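Local coordinates for phosphoribosylaminoimidazole-succinocarboxamide synthase (Saccharomyces cerevisiae, PDB 2CNQ), which joins CAIR and L-aspartate in an ATP-dependent ligation that forms SAICAR, a step of de novo purine biosynthesis, at residues I39-V44 / Y258-L263; G10-V15 / Y24-G29; T138-K143 / D171-P176. All blocks are in the same frame, centred on the assembly; numbering follows the deposited sequence. Where two conformers were deposited one is given.

Contact 1 of 3, residues I39-V44 / Y258-L263; sequences ISAYDV and YDKQFL. With ADP (adenosine-5'-diphosphate), chain F.
Lys260 and Leu263, in the segment that leads into helix 261-269, meet a tight beta hairpin whose type I' turn runs from Ala41 to Val44. Together they form part of a pocket that holds ADP. Leu263 and Ile39 reach toward each other tip to tip, CD2 of Leu263 lying 3.6 Å from CD1 of Ile39. The same CD2 also touches Ala41 CB at 4.2 Å.

Lys260 passes beside this apolar pair. Its chain bends at chi3 (-64°), which sets CE; NZ lies between the hairpin and the phosphates. NZ donates to Ser40 O at 2.8 Å, from above the carbonyl plane, and to ADP O2A at 2.9 Å. Its approach to the beta phosphate is too short to be reliable, and Lys260 was deposited in two conformers. Arg264, one residue past the segment, also binds ADP.

The turn grips the nucleotide with its backbone. Tyr42 N donates to ADP O1A at 2.8 Å, and Asp43 N donates to ADP O3A at 2.7 Å. ADP N7 lies at the edge of the Tyr42 ring, in its plane. On the ribose, ADP O2' donates to Asp43 OD1 at 2.6 Å.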
loop_
_atom_site.group_PDB
_atom_site.type_symbol
_atom_site.label_atom_id
_atom_site.label_comp_id
_atom_site.label_asym_id
_atom_site.label_seq_id
_atom_site.Cartn_x
_atom_site.Cartn_y
_atom_site.Cartn_z
ATOM N N ILE A 39 -1.945 0.273 -12.590
ATOM C CA ILE A 39 -1.015 -0.534 -11.838
ATOM C C ILE A 39 0.348 -0.210 -12.334
ATOM O O ILE A 39 0.548 0.063 -13.497
ATOM C CB ILE A 39 -1.345 -2.008 -11.948
ATOM C CG1 ILE A 39 -0.470 -2.848 -11.031
ATOM C CG2 ILE A 39 -1.274 -2.493 -13.369
ATOM C CD1 ILE A 39 -0.970 -4.251 -10.863
ATOM N N SER A 40 1.288 -0.224 -11.435
ATOM C CA SER A 40 2.643 0.127 -11.741
ATOM C C SER A 40 3.544 -0.901 -11.170
ATOM O O SER A 40 3.209 -1.622 -10.265
ATOM C CB SER A 40 2.940 1.463 -11.123
ATOM O OG SER A 40 2.810 1.418 -9.724
ATOM N N ALA A 41 4.733 -0.969 -11.711
ATOM C CA ALA A 41 5.749 -1.824 -11.143
ATOM C C ALA A 41 7.038 -1.174 -11.479
ATOM O O ALA A 41 7.198 -0.616 -12.551
ATOM C CB ALA A 41 5.678 -3.182 -11.719
ATOM N N TYR A 42 7.968 -1.236 -10.559
ATOM C CA TYR A 42 9.242 -0.601 -10.749
ATOM C C TYR A 42 9.058 0.844 -11.145
ATOM O O TYR A 42 9.816 1.376 -11.940
ATOM C CB TYR A 42 10.099 -1.366 -11.727
ATOM C CG TYR A 42 10.231 -2.804 -11.355
ATOM C CD1 TYR A 42 10.956 -3.193 -10.281
ATOM C CD2 TYR A 42 9.614 -3.769 -12.100
ATOM C CE1 TYR A 42 11.088 -4.519 -9.968
ATOM C CE2 TYR A 42 9.725 -5.074 -11.821
ATOM C CZ TYR A 42 10.454 -5.458 -10.753
ATOM O OH TYR A 42 10.578 -6.792 -10.494
ATOM N N ASP A 43 8.073 1.490 -10.549
ATOM C CA ASP A 43 7.830 2.908 -10.732
ATOM C C ASP A 43 7.385 3.279 -12.108
ATOM O O ASP A 43 7.428 4.434 -12.448
ATOM C CB ASP A 43 8.987 3.758 -10.276
ATOM C CG ASP A 43 9.137 3.731 -8.812
ATOM O OD1 ASP A 43 10.258 3.546 -8.359
ATOM O OD2 ASP A 43 8.136 3.884 -8.095
ATOM N N VAL A 44 6.882 2.325 -12.874
ATOM C CA VAL A 44 6.319 2.637 -14.152
ATOM C C VAL A 44 4.932 2.078 -14.217
ATOM O O VAL A 44 4.680 0.953 -13.838
ATOM C CB VAL A 44 7.182 1.924 -15.185
ATOM C CG1 VAL A 44 6.643 2.161 -16.527
ATOM C CG2 VAL A 44 8.637 2.384 -15.056
ATOM N N TYR A 258 0.468 -13.068 -3.802
ATOM C CA TYR A 258 -0.899 -12.638 -3.831
ATOM C C TYR A 258 -0.909 -11.131 -3.780
ATOM O O TYR A 258 -1.553 -10.506 -2.960
ATOM C CB TYR A 258 -1.704 -13.259 -2.722
ATOM C CG TYR A 258 -1.708 -14.734 -2.903
ATOM C CD1 TYR A 258 -2.710 -15.338 -3.605
ATOM C CD2 TYR A 258 -0.673 -15.509 -2.440
ATOM C CE1 TYR A 258 -2.668 -16.687 -3.872
ATOM C CE2 TYR A 258 -0.629 -16.860 -2.685
ATOM C CZ TYR A 258 -1.633 -17.428 -3.402
ATOM O OH TYR A 258 -1.625 -18.757 -3.682
ATOM N N ASP A 259 -0.162 -10.550 -4.709
ATOM C CA ASP A 259 0.195 -9.165 -4.607
ATOM C C ASP A 259 0.898 -8.764 -5.869
ATOM O O ASP A 259 0.980 -9.497 -6.832
ATOM C CB ASP A 259 1.071 -8.977 -3.380
ATOM C CG ASP A 259 2.251 -9.893 -3.410
ATOM O OD1 ASP A 259 2.937 -9.907 -4.435
ATOM O OD2 ASP A 259 2.451 -10.679 -2.522
ATOM N N LYS A 260 1.406 -7.562 -5.875
ATOM C CA LYS A 260 2.006 -7.016 -7.051
ATOM C C LYS A 260 3.241 -7.745 -7.455
ATOM O O LYS A 260 3.692 -7.558 -8.566
ATOM C CB LYS A 260 2.364 -5.565 -6.826
ATOM C CG LYS A 260 2.631 -4.848 -8.140
ATOM C CD LYS A 260 3.359 -3.552 -7.969
ATOM C CE LYS A 260 2.574 -2.549 -7.203
ATOM N NZ LYS A 260 3.052 -1.170 -7.515
ATOM N N GLN A 261 3.850 -8.500 -6.565
ATOM C CA GLN A 261 5.066 -9.167 -6.919
ATOM C C GLN A 261 4.874 -10.054 -8.124
ATOM O O GLN A 261 5.792 -10.226 -8.894
ATOM C CB GLN A 261 5.634 -9.970 -5.764
ATOM C CG GLN A 261 7.068 -10.307 -5.963
ATOM C CD GLN A 261 7.913 -9.067 -5.948
ATOM O OE1 GLN A 261 7.697 -8.180 -5.142
ATOM N NE2 GLN A 261 8.876 -8.994 -6.848
ATOM N N PHE A 262 3.698 -10.596 -8.322
ATOM C CA PHE A 262 3.454 -11.393 -9.478
ATOM C C PHE A 262 3.753 -10.589 -10.722
ATOM O O PHE A 262 4.371 -11.065 -11.651
ATOM C CB PHE A 262 2.017 -11.806 -9.471
ATOM C CG PHE A 262 1.607 -12.442 -10.725
ATOM C CD1 PHE A 262 0.774 -11.776 -11.580
ATOM C CD2 PHE A 262 2.094 -13.676 -11.082
ATOM C CE1 PHE A 262 0.413 -12.331 -12.769
ATOM C CE2 PHE A 262 1.731 -14.239 -12.263
ATOM C CZ PHE A 262 0.891 -13.560 -13.117
ATOM N N LEU A 263 3.260 -9.362 -10.769
ATOM C CA LEU A 263 3.462 -8.524 -11.926
ATOM C C LEU A 263 4.883 -8.113 -12.014
ATOM O O LEU A 263 5.462 -8.150 -13.073
ATOM C CB LEU A 263 2.563 -7.317 -11.861
ATOM C CG LEU A 263 2.819 -6.317 -12.963
ATOM C CD1 LEU A 263 2.556 -6.898 -14.339
ATOM C CD2 LEU A 263 2.017 -5.073 -12.729
HETATM P PB ADP F . 5.553 1.208 -8.037
HETATM O O1B ADP F . 5.238 2.233 -9.074
HETATM O O2B ADP F . 6.238 1.754 -6.814
HETATM O O3B ADP F . 4.344 0.341 -7.767
HETATM P PA ADP F . 6.947 -0.880 -7.464
HETATM O O1A ADP F . 7.501 -2.167 -7.939
HETATM O O2A ADP F . 5.791 -1.202 -6.590
HETATM O O3A ADP F . 6.668 0.191 -8.586
HETATM O "O5'" ADP F . 7.956 -0.094 -6.561
HETATM C "C5'" ADP F . 8.170 -0.544 -5.240
HETATM C "C4'" ADP F . 9.310 0.161 -4.535
HETATM O "O4'" ADP F . 10.512 -0.202 -5.207
HETATM C "C3'" ADP F . 9.139 1.656 -4.622
HETATM O "O3'" ADP F . 9.688 2.264 -3.467
HETATM C "C2'" ADP F . 9.948 1.980 -5.838
HETATM O "O2'" ADP F . 10.451 3.290 -5.778
HETATM C "C1'" ADP F . 11.075 0.977 -5.751
HETATM N N9 ADP F . 11.631 0.634 -7.055
HETATM C C8 ADP F . 10.921 0.485 -8.161
HETATM N N7 ADP F . 11.712 0.183 -9.198
HETATM C C5 ADP F . 12.949 0.121 -8.734
HETATM C C6 ADP F . 14.213 -0.177 -9.371
HETATM N N6 ADP F . 14.228 -0.450 -10.698
HETATM N N1 ADP F . 15.298 -0.142 -8.576
HETATM C C2 ADP F . 15.228 0.151 -7.243
HETATM N N3 ADP F . 14.070 0.427 -6.597
HETATM C C4 ADP F . 12.916 0.421 -7.305
HETATM O O HOH W 1 0.302 -0.260 -8.616
HETATM O O HOH W 2 1.419 1.062 -7.507
#

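Contact 2 of 3, residues G10-V15 / Y24-G29; sequences GILPLV and YEVDAG
A methyl group sits on an aromatic ring at the exposed edge of a sheet: Leu14 CD1 lies over one face of the Tyr24 ring. The carbon is 3.8 Å from the ring centroid, 20° off the normal, a CH-pi contact. It is displaced toward the rim on the CE1 and CZ side, with CE1 of Tyr24 at 3.6 Å from CD1 of Leu14.

Leu14 and Tyr24 form an antiparallel non-hydrogen-bonded pair, and their side chains share one face of the sheet. The two segments are joined next to this pair, where Glu25 N donates to Pro13 O at 2.8 Å in a nearly straight bond (165°). The same carbonyl oxygen receives a CA-H...O contact from Tyr24 CA.

Leu12 O lies at the edge of the Tyr24 ring, near its plane, 3.5 Å from Tyr24 CD1. The side chain of Leu12 crosses that of Tyr24 at about a right angle, and its CD1 meets Tyr24 CB at 3.8 Å. Val15 likewise crosses Glu25 at about a right angle, its CG2 3.7 Å from Glu25 CB. The phenol oxygen of Tyr24 is hydrogen-bonded to Thr6.

Past Glu25 the chain turns a corner at Val26. Asp27 then forms an Asx turn, its OD2 accepting from Gly29 N. The contact belongs to the beta hairpin of strands 14-17 and 21-25. Strand 14-17 is one of the two outermost strands of a four-stranded antiparallel sheet, and strand 30-35 lies next to strand 21-25, with Leu32 touching Leu12, Tyr24 and Val26.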
loop_
_atom_site.group_PDB
_atom_site.type_symbol
_atom_site.label_atom_id
_atom_site.label_comp_id
_atom_site.label_asym_id
_atom_site.label_seq_id
_atom_site.Cartn_x
_atom_site.Cartn_y
_atom_site.Cartn_z
ATOM N N GLY A 10 -12.891 19.489 -14.062
ATOM C CA GLY A 10 -12.567 20.642 -13.292
ATOM C C GLY A 10 -13.464 20.880 -12.136
ATOM O O GLY A 10 -13.381 21.918 -11.527
ATOM N N ILE A 11 -14.309 19.930 -11.776
ATOM C CA ILE A 11 -15.241 20.148 -10.711
ATOM C C ILE A 11 -14.527 20.355 -9.401
ATOM O O ILE A 11 -14.958 21.130 -8.583
ATOM C CB ILE A 11 -16.227 19.031 -10.669
ATOM C CG1 ILE A 11 -17.127 19.136 -11.897
ATOM C CG2 ILE A 11 -17.048 19.058 -9.409
ATOM C CD1 ILE A 11 -17.857 17.869 -12.179
ATOM N N LEU A 12 -13.424 19.648 -9.215
ATOM C CA LEU A 12 -12.522 19.833 -8.094
ATOM C C LEU A 12 -11.170 20.029 -8.682
ATOM O O LEU A 12 -10.840 19.412 -9.659
ATOM C CB LEU A 12 -12.458 18.621 -7.220
ATOM C CG LEU A 12 -13.747 18.186 -6.582
ATOM C CD1 LEU A 12 -13.510 16.896 -5.867
ATOM C CD2 LEU A 12 -14.284 19.246 -5.662
ATOM N N PRO A 13 -10.338 20.813 -8.038
ATOM C CA PRO A 13 -8.968 20.901 -8.471
ATOM C C PRO A 13 -8.256 19.598 -8.283
ATOM O O PRO A 13 -8.467 18.902 -7.305
ATOM C CB PRO A 13 -8.387 21.956 -7.556
ATOM C CG PRO A 13 -9.539 22.700 -6.966
ATOM C CD PRO A 13 -10.622 21.668 -6.893
ATOM N N LEU A 14 -7.375 19.304 -9.197
ATOM C CA LEU A 14 -6.551 18.148 -9.102
ATOM C C LEU A 14 -5.356 18.472 -8.289
ATOM O O LEU A 14 -4.634 19.381 -8.628
ATOM C CB LEU A 14 -6.171 17.715 -10.496
ATOM C CG LEU A 14 -5.327 16.452 -10.610
ATOM C CD1 LEU A 14 -6.083 15.251 -10.133
ATOM C CD2 LEU A 14 -4.881 16.311 -12.021
ATOM N N VAL A 15 -5.123 17.736 -7.234
ATOM C CA VAL A 15 -3.941 17.884 -6.440
ATOM C C VAL A 15 -2.820 17.116 -7.048
ATOM O O VAL A 15 -1.720 17.621 -7.171
ATOM C CB VAL A 15 -4.194 17.451 -5.020
ATOM C CG1 VAL A 15 -2.936 17.421 -4.218
ATOM C CG2 VAL A 15 -5.220 18.374 -4.413
ATOM N N TYR A 24 -7.957 14.785 -5.623
ATOM C CA TYR A 24 -8.565 16.070 -5.847
ATOM C C TYR A 24 -8.744 16.778 -4.542
ATOM O O TYR A 24 -8.892 16.164 -3.494
ATOM C CB TYR A 24 -9.923 15.899 -6.490
ATOM C CG TYR A 24 -9.839 15.319 -7.852
ATOM C CD1 TYR A 24 -9.770 16.132 -8.957
ATOM C CD2 TYR A 24 -9.795 13.957 -8.035
ATOM C CE1 TYR A 24 -9.693 15.612 -10.202
ATOM C CE2 TYR A 24 -9.709 13.427 -9.282
ATOM C CZ TYR A 24 -9.634 14.256 -10.353
ATOM O OH TYR A 24 -9.553 13.780 -11.620
ATOM N N GLU A 25 -8.829 18.085 -4.620
ATOM C CA GLU A 25 -9.066 18.890 -3.456
ATOM C C GLU A 25 -10.515 19.115 -3.288
ATOM O O GLU A 25 -11.159 19.738 -4.127
ATOM C CB GLU A 25 -8.372 20.213 -3.614
ATOM C CG GLU A 25 -8.763 21.201 -2.568
ATOM C CD GLU A 25 -7.984 22.452 -2.726
ATOM O OE1 GLU A 25 -6.726 22.413 -2.712
ATOM O OE2 GLU A 25 -8.618 23.472 -2.949
ATOM N N VAL A 26 -11.046 18.630 -2.200
ATOM C CA VAL A 26 -12.421 18.883 -1.862
ATOM C C VAL A 26 -12.533 20.226 -1.228
ATOM O O VAL A 26 -13.445 20.981 -1.514
ATOM C CB VAL A 26 -12.954 17.772 -0.997
ATOM C CG1 VAL A 26 -14.342 18.073 -0.516
ATOM C CG2 VAL A 26 -12.960 16.499 -1.791
ATOM N N ASP A 27 -11.643 20.512 -0.307
ATOM C CA ASP A 27 -11.594 21.792 0.279
ATOM C C ASP A 27 -10.248 21.917 0.864
ATOM O O ASP A 27 -9.358 21.085 0.653
ATOM C CB ASP A 27 -12.719 21.994 1.300
ATOM C CG ASP A 27 -12.664 21.036 2.442
ATOM O OD1 ASP A 27 -13.724 20.685 2.913
ATOM O OD2 ASP A 27 -11.575 20.609 2.870
ATOM N N ALA A 28 -10.055 22.986 1.588
ATOM C CA ALA A 28 -8.759 23.267 2.075
ATOM C C ALA A 28 -8.152 22.142 2.869
ATOM O O ALA A 28 -6.956 22.015 2.914
ATOM C CB ALA A 28 -8.795 24.532 2.899
ATOM N N GLY A 29 -8.944 21.354 3.544
ATOM C CA GLY A 29 -8.423 20.317 4.394
ATOM C C GLY A 29 -8.651 18.908 3.943
ATOM O O GLY A 29 -8.283 17.992 4.646
#

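Contact 3 of 3, residues T138-K143 / D171-P176; sequences TVHGLK and DENISP. With ADP (adenosine-5'-diphosphate), chain F.
His140 is met by Asn173 and Ile174 of the run 171-176, which starts at the bound nucleotide. Asp171 N donates to ADP O2' at 2.8 Å, and Asp171 OD2 is hydrogen-bonded to AMZ (aminoimidazole 4-carboxamide ribonucleotide). Glu172 continues the chain toward the histidine and is tied through its backbone to Thr163.

Asn173 stacks on the His140 ring. Its CB lies over one face, 3.5 Å from the ring centroid and 17° off the normal, a CH-pi contact. The amide follows across the same ring, its plane 24° from that of the imidazole, with CG of Asn173 at 3.2 Å from NE2 of His140. The angles are too poor for a hydrogen bond between the amide and NE2. Asn173 OD1 bonds instead to Ser128, and His140 NE2 to Arg122.

The side chain of Ile174 starts away from the hairpin and packs on Ala179 and Leu182 of helix 176-183, but its backbone faces the histidine. His140 ND1 donates to Ile174 O at 3.0 Å with an angle of 150°. The oxygen lies close to the ring plane, while the nitrogen stands above the carbonyl plane. Thus one side chain of the hairpin uses both a ring face and a ring edge.

At Ser175, CA comes 3.3 Å from His140 O in a CA-H...O contact. Ser175 is also the N-cap of helix 176-183, its OG bonded to Gln178 N. Pro176 meets Leu142 tip to tip, Pro176 CD lying 3.9 Å from Leu142 CD2.

His140 itself belongs to a type I' beta turn, Val139 to Leu142, the tight connection of a beta hairpin with a two-residue loop. The hairpin thus packs beside a loop that leads from the ADP and AMZ site into a helix.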
loop_
_atom_site.group_PDB
_atom_site.type_symbol
_atom_site.label_atom_id
_atom_site.label_comp_id
_atom_site.label_asym_id
_atom_site.label_seq_id
_atom_site.Cartn_x
_atom_site.Cartn_y
_atom_site.Cartn_z
ATOM N N THR A 138 22.807 -7.632 6.326
ATOM C CA THR A 138 22.037 -6.577 6.937
ATOM C C THR A 138 20.800 -6.347 6.122
ATOM O O THR A 138 20.690 -6.754 4.974
ATOM C CB THR A 138 22.840 -5.279 7.028
ATOM O OG1 THR A 138 23.291 -4.928 5.723
ATOM C CG2 THR A 138 24.001 -5.454 7.935
ATOM N N VAL A 139 19.892 -5.599 6.707
ATOM C CA VAL A 139 18.765 -5.086 5.945
ATOM C C VAL A 139 18.647 -3.597 6.166
ATOM O O VAL A 139 18.563 -3.218 7.311
ATOM C CB VAL A 139 17.503 -5.810 6.362
ATOM C CG1 VAL A 139 16.320 -5.192 5.666
ATOM C CG2 VAL A 139 17.636 -7.292 6.020
ATOM N N HIS A 140 18.665 -2.762 5.100
ATOM C CA HIS A 140 18.654 -1.327 5.318
ATOM C C HIS A 140 19.758 -0.987 6.306
ATOM O O HIS A 140 19.631 -0.133 7.178
ATOM C CB HIS A 140 17.309 -0.818 5.787
ATOM C CG HIS A 140 16.228 -0.959 4.780
ATOM N ND1 HIS A 140 15.406 0.088 4.469
ATOM C CD2 HIS A 140 15.800 -1.990 4.027
ATOM C CE1 HIS A 140 14.478 -0.312 3.612
ATOM N NE2 HIS A 140 14.703 -1.571 3.309
ATOM N N GLY A 141 20.896 -1.646 6.121
ATOM C CA GLY A 141 22.042 -1.417 6.959
ATOM C C GLY A 141 21.991 -2.024 8.339
ATOM O O GLY A 141 22.983 -1.979 9.047
ATOM N N LEU A 142 20.888 -2.670 8.709
ATOM C CA LEU A 142 20.719 -3.258 10.024
ATOM C C LEU A 142 21.274 -4.669 10.005
ATOM O O LEU A 142 20.897 -5.478 9.192
ATOM C CB LEU A 142 19.238 -3.372 10.351
ATOM C CG LEU A 142 18.519 -2.040 10.463
ATOM C CD1 LEU A 142 17.043 -2.266 10.355
ATOM C CD2 LEU A 142 18.874 -1.352 11.763
ATOM N N LYS A 143 21.939 -5.035 11.117
ATOM C CA LYS A 143 22.420 -6.387 11.266
ATOM C C LYS A 143 21.330 -7.369 11.735
ATOM O O LYS A 143 20.313 -7.073 12.397
ATOM C CB LYS A 143 23.738 -6.429 11.989
ATOM C CG LYS A 143 24.856 -5.899 11.069
ATOM C CD LYS A 143 25.658 -4.907 11.762
ATOM C CE LYS A 143 25.907 -5.526 13.135
ATOM N NZ LYS A 143 26.956 -4.998 13.942
ATOM N N ASP A 171 12.533 4.953 -4.865
ATOM C CA ASP A 171 12.741 5.093 -3.465
ATOM C C ASP A 171 14.066 4.456 -3.110
ATOM O O ASP A 171 14.475 3.459 -3.687
ATOM C CB ASP A 171 11.664 4.385 -2.698
ATOM C CG ASP A 171 10.305 4.951 -2.920
ATOM O OD1 ASP A 171 10.153 6.068 -3.415
ATOM O OD2 ASP A 171 9.370 4.254 -2.548
ATOM N N GLU A 172 14.692 4.992 -2.087
ATOM C CA GLU A 172 15.968 4.497 -1.633
ATOM C C GLU A 172 15.792 3.876 -0.279
ATOM O O GLU A 172 15.289 4.520 0.609
ATOM C CB GLU A 172 16.946 5.646 -1.524
ATOM C CG GLU A 172 17.314 6.239 -2.843
ATOM C CD GLU A 172 18.286 7.395 -2.738
ATOM O OE1 GLU A 172 19.045 7.614 -3.708
ATOM O OE2 GLU A 172 18.291 8.096 -1.707
ATOM N N ASN A 173 16.246 2.652 -0.107
ATOM C CA ASN A 173 16.233 2.060 1.189
ATOM C C ASN A 173 17.218 2.754 2.063
ATOM O O ASN A 173 18.358 2.931 1.685
ATOM C CB ASN A 173 16.607 0.605 1.121
ATOM C CG ASN A 173 15.574 -0.249 0.511
ATOM O OD1 ASN A 173 15.872 -1.391 0.144
ATOM N ND2 ASN A 173 14.394 0.219 0.418
ATOM N N ILE A 174 16.800 3.138 3.240
ATOM C CA ILE A 174 17.654 3.827 4.147
ATOM C C ILE A 174 17.563 3.164 5.489
ATOM O O ILE A 174 16.616 2.477 5.823
ATOM C CB ILE A 174 17.289 5.306 4.239
ATOM C CG1 ILE A 174 15.842 5.538 4.581
ATOM C CG2 ILE A 174 17.701 6.018 2.986
ATOM C CD1 ILE A 174 15.521 6.911 4.963
ATOM N N SER A 175 18.562 3.406 6.295
ATOM C CA SER A 175 18.541 2.903 7.634
ATOM C C SER A 175 17.569 3.671 8.456
ATOM O O SER A 175 17.254 4.811 8.177
ATOM C CB SER A 175 19.931 3.056 8.227
ATOM O OG SER A 175 20.203 4.419 8.366
ATOM N N PRO A 176 17.168 3.088 9.568
ATOM C CA PRO A 176 16.436 3.862 10.535
ATOM C C PRO A 176 17.172 5.087 10.981
ATOM O O PRO A 176 16.569 6.115 11.186
ATOM C CB PRO A 176 16.195 2.870 11.644
ATOM C CG PRO A 176 16.153 1.548 10.943
ATOM C CD PRO A 176 17.212 1.672 9.910
HETATM P PB ADP F . 5.553 1.208 -8.037
HETATM O O1B ADP F . 5.238 2.233 -9.074
HETATM O O2B ADP F . 6.238 1.754 -6.814
HETATM O O3B ADP F . 4.344 0.341 -7.767
HETATM P PA ADP F . 6.947 -0.880 -7.464
HETATM O O1A ADP F . 7.501 -2.167 -7.939
HETATM O O2A ADP F . 5.791 -1.202 -6.590
HETATM O O3A ADP F . 6.668 0.191 -8.586
HETATM O "O5'" ADP F . 7.956 -0.094 -6.561
HETATM C "C5'" ADP F . 8.170 -0.544 -5.240
HETATM C "C4'" ADP F . 9.310 0.161 -4.535
HETATM O "O4'" ADP F . 10.512 -0.202 -5.207
HETATM C "C3'" ADP F . 9.139 1.656 -4.622
HETATM O "O3'" ADP F . 9.688 2.264 -3.467
HETATM C "C2'" ADP F . 9.948 1.980 -5.838
HETATM O "O2'" ADP F . 10.451 3.290 -5.778
HETATM C "C1'" ADP F . 11.075 0.977 -5.751
HETATM N N9 ADP F . 11.631 0.634 -7.055
HETATM C C8 ADP F . 10.921 0.485 -8.161
HETATM N N7 ADP F . 11.712 0.183 -9.198
HETATM C C5 ADP F . 12.949 0.121 -8.734
HETATM C C6 ADP F . 14.213 -0.177 -9.371
HETATM N N6 ADP F . 14.228 -0.450 -10.698
HETATM N N1 ADP F . 15.298 -0.142 -8.576
HETATM C C2 ADP F . 15.228 0.151 -7.243
HETATM N N3 ADP F . 14.070 0.427 -6.597
HETATM C C4 ADP F . 12.916 0.421 -7.305
#

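In the fold
Contact 2 closes first along the chain, in the hairpin of strands 14-17 and 21-25. Contact 1 then joins hairpin 40-45 to helix 261-269, closing a long loop in which contact 3 is nested. Contacts 1 and 3 have centres 22 Å apart, yet their nearest atoms are about 4 Å apart and both touch the same ADP. Asp43 and Asp171, far apart in sequence, both reach its ribose, so the nucleotide site is built from separate parts of the chain. Contact 2 stands apart, its centre 28 Å from contact 1 and 36 Å from contact 3. It lies in the four-stranded antiparallel sheet 14-17, 21-25, 30-35 and 106-110, whose last strand begins at Ser106, part of an AMP pocket.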